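Local coordinates for protein CD8 alpha antigen (Sus scrofa, PDB 5EDX) that forms a homodimeric T-cell co-receptor that probably binds MHC class I molecules through its immunoglobulin V-type domains, at residues Glu86-Gln89 and Gly90-Cys94. Numbering follows the deposited sequence.
Sequences EEDQ and GYYFC
Tyr92 reaches back along its own strand to the 3-10 turn that precedes it and bonds to the backbone of Asp88. From CB, CG lies beside the backbone N and anti to the carbonyl carbon (chi1 -65°), and the ring is carried back toward the turn. The ring packs on Leu79 and Leu81 of strand 76-81 and meets the ring of Tyr37 obliquely. Farther out, CE1 and CZ each come within 3.4 Å of Asp88 O, which sits at the ring edge, in its plane. At the tip, OH donates a short 2.6 Å hydrogen bond to Asp88 O; the hydroxyl lies in the carbonyl plane, on a lone pair of the oxygen, with a C=O...OH angle of 126°. OH also accepts from a water at 2.9 Å, and the same water donates a weak, 3.3 Å bond to Asp88 OD2. The hydroxyl of the buried Tyr92 is therefore held from two directions, by Asp88 O and by the water, while the carboxylate's stronger partner is Arg85, through a salt bridge to OD2. Between the two residues the chain passes Gly90, whose backbone conformation is one that calls for glycine. A tyrosine hydroxyl clasping the backbone of an aspartate four residues earlier, in the sequence Asp-x-Gly-x-Tyr-x-Cys, is the tyrosine corner of immunoglobulin variable domains, leading from the E-F turn into strand F and its disulfide cysteine, Cys94.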
ATOM      1  N   GLU A  86      22.053  -2.971   4.631  1.00 11.53           N
ATOM      2  CA  GLU A  86      22.050  -2.495   3.254  1.00 12.06           C
ATOM      3  C   GLU A  86      20.673  -2.712   2.635  1.00 16.83           C
ATOM      4  O   GLU A  86      20.158  -1.861   1.902  1.00 14.09           O
ATOM      5  CB  GLU A  86      23.122  -3.230   2.452  1.00 12.40           C
ATOM      6  CG  GLU A  86      23.274  -2.720   1.034  1.00 16.30           C
ATOM      7  CD  GLU A  86      24.548  -3.209   0.382  1.00 27.36           C
ATOM      8  OE1 GLU A  86      25.237  -4.057   0.988  1.00 18.33           O
ATOM      9  OE2 GLU A  86      24.863  -2.746  -0.733  1.00 24.95           O
ATOM     10  N   GLU A  87      20.069  -3.850   2.958  1.00 11.05           N
ATOM     11  CA  GLU A  87      18.759  -4.200   2.438  1.00 12.38           C
ATOM     12  C   GLU A  87      17.605  -3.486   3.166  1.00 12.74           C
ATOM     13  O   GLU A  87      16.449  -3.650   2.789  1.00 11.99           O
ATOM     14  CB  GLU A  87      18.559  -5.720   2.469  1.00 13.64           C
ATOM     15  CG  GLU A  87      18.568  -6.343   3.861  1.00 14.68           C
ATOM     16  CD  GLU A  87      19.960  -6.738   4.331  1.00 16.56           C
ATOM     17  OE1 GLU A  87      20.964  -6.250   3.762  1.00 13.99           O
ATOM     18  OE2 GLU A  87      20.048  -7.544   5.282  1.00 15.18           O
ATOM     19  N   ASP A  88      17.920  -2.704   4.199  1.00 12.95           N
ATOM     20  CA  ASP A  88      16.908  -1.868   4.861  1.00 12.27           C
ATOM     21  C   ASP A  88      16.652  -0.575   4.080  1.00 13.39           C
ATOM     22  O   ASP A  88      15.722   0.170   4.388  1.00 10.79           O
ATOM     23  CB  ASP A  88      17.318  -1.515   6.299  1.00 10.77           C
ATOM     24  CG  ASP A  88      17.147  -2.676   7.268  1.00 14.25           C
ATOM     25  OD1 ASP A  88      17.897  -2.724   8.269  1.00 13.58           O
ATOM     26  OD2 ASP A  88      16.269  -3.530   7.038  1.00 14.44           O
ATOM     27  N   GLN A  89      17.479  -0.291   3.078  1.00 11.23           N
ATOM     28  CA  GLN A  89      17.234   0.887   2.253  1.00 10.54           C
ATOM     29  C   GLN A  89      15.898   0.788   1.527  1.00  9.23           C
ATOM     30  O   GLN A  89      15.526  -0.273   1.032  1.00  9.74           O
ATOM     31  CB  GLN A  89      18.337   1.056   1.223  1.00 11.20           C
ATOM     32  CG  GLN A  89      19.692   1.339   1.806  1.00 12.86           C
ATOM     33  CD  GLN A  89      20.744   1.373   0.726  1.00 14.16           C
ATOM     34  OE1 GLN A  89      21.236   0.330   0.290  1.00 21.51           O
ATOM     35  NE2 GLN A  89      21.074   2.566   0.264  1.00  9.00           N
ATOM     36  N   GLY A  90      15.189   1.907   1.438  1.00 11.13           N
ATOM     37  CA  GLY A  90      13.919   1.918   0.740  1.00 10.87           C
ATOM     38  C   GLY A  90      12.943   2.930   1.302  1.00  9.67           C
ATOM     39  O   GLY A  90      13.336   3.936   1.894  1.00  9.78           O
ATOM     40  N   TYR A  91      11.658   2.647   1.120  1.00  9.85           N
ATOM     41  CA  TYR A  91      10.597   3.592   1.446  1.00  9.00           C
ATOM     42  C   TYR A  91       9.707   3.041   2.544  1.00  8.73           C
ATOM     43  O   TYR A  91       9.176   1.938   2.428  1.00 10.78           O
ATOM     44  CB  TYR A  91       9.764   3.859   0.196  1.00  9.28           C
ATOM     45  CG  TYR A  91      10.617   4.261  -0.974  1.00  9.22           C
ATOM     46  CD1 TYR A  91      11.165   5.530  -1.042  1.00 12.32           C
ATOM     47  CD2 TYR A  91      10.896   3.363  -2.003  1.00  9.52           C
ATOM     48  CE1 TYR A  91      11.964   5.907  -2.105  1.00 14.01           C
ATOM     49  CE2 TYR A  91      11.696   3.739  -3.079  1.00 11.81           C
ATOM     50  CZ  TYR A  91      12.222   5.013  -3.114  1.00 13.43           C
ATOM     51  OH  TYR A  91      13.021   5.409  -4.167  1.00 17.08           O
ATOM     52  N   TYR A  92       9.558   3.807   3.616  1.00  7.67           N
ATOM     53  CA  TYR A  92       8.726   3.389   4.732  1.00  8.69           C
ATOM     54  C   TYR A  92       7.535   4.328   4.843  1.00  8.49           C
ATOM     55  O   TYR A  92       7.668   5.533   4.623  1.00 10.24           O
ATOM     56  CB  TYR A  92       9.542   3.389   6.027  1.00  7.21           C
ATOM     57  CG  TYR A  92      10.664   2.372   6.011  1.00  8.23           C
ATOM     58  CD1 TYR A  92      11.880   2.651   5.389  1.00  9.69           C
ATOM     59  CD2 TYR A  92      10.499   1.128   6.598  1.00 10.34           C
ATOM     60  CE1 TYR A  92      12.905   1.707   5.360  1.00 10.35           C
ATOM     61  CE2 TYR A  92      11.522   0.179   6.581  1.00  7.22           C
ATOM     62  CZ  TYR A  92      12.718   0.479   5.963  1.00 12.14           C
ATOM     63  OH  TYR A  92      13.725  -0.459   5.950  1.00 11.67           O
ATOM     64  N   PHE A  93       6.370   3.779   5.174  1.00  7.24           N
ATOM     65  CA  PHE A  93       5.169   4.606   5.241  1.00  8.84           C
ATOM     66  C   PHE A  93       4.079   3.935   6.054  1.00 10.42           C
ATOM     67  O   PHE A  93       4.126   2.730   6.291  1.00 10.40           O
ATOM     68  CB  PHE A  93       4.678   5.004   3.833  1.00  8.14           C
ATOM     69  CG  PHE A  93       4.359   3.841   2.922  1.00  7.91           C
ATOM     70  CD1 PHE A  93       5.368   3.026   2.417  1.00 11.10           C
ATOM     71  CD2 PHE A  93       3.049   3.600   2.524  1.00  8.07           C
ATOM     72  CE1 PHE A  93       5.066   1.972   1.558  1.00 11.28           C
ATOM     73  CE2 PHE A  93       2.739   2.549   1.662  1.00  8.98           C
ATOM     74  CZ  PHE A  93       3.753   1.735   1.178  1.00 10.09           C
ATOM     75  N   CYS A  94       3.116   4.736   6.500  1.00  8.94           N
ATOM     76  CA  CYS A  94       2.068   4.259   7.388  1.00 10.41           C
ATOM     77  C   CYS A  94       0.762   4.149   6.631  1.00 11.86           C
ATOM     78  O   CYS A  94       0.539   4.873   5.666  1.00 12.15           O
ATOM     79  CB  CYS A  94       1.896   5.223   8.559  1.00 13.80           C
ATOM     80  SG  CYS A  94       3.355   5.316   9.610  1.00 20.54           S
TER
HETATM   81  O   HOH W   1      13.289  -3.248   5.557  1.00 24.49           O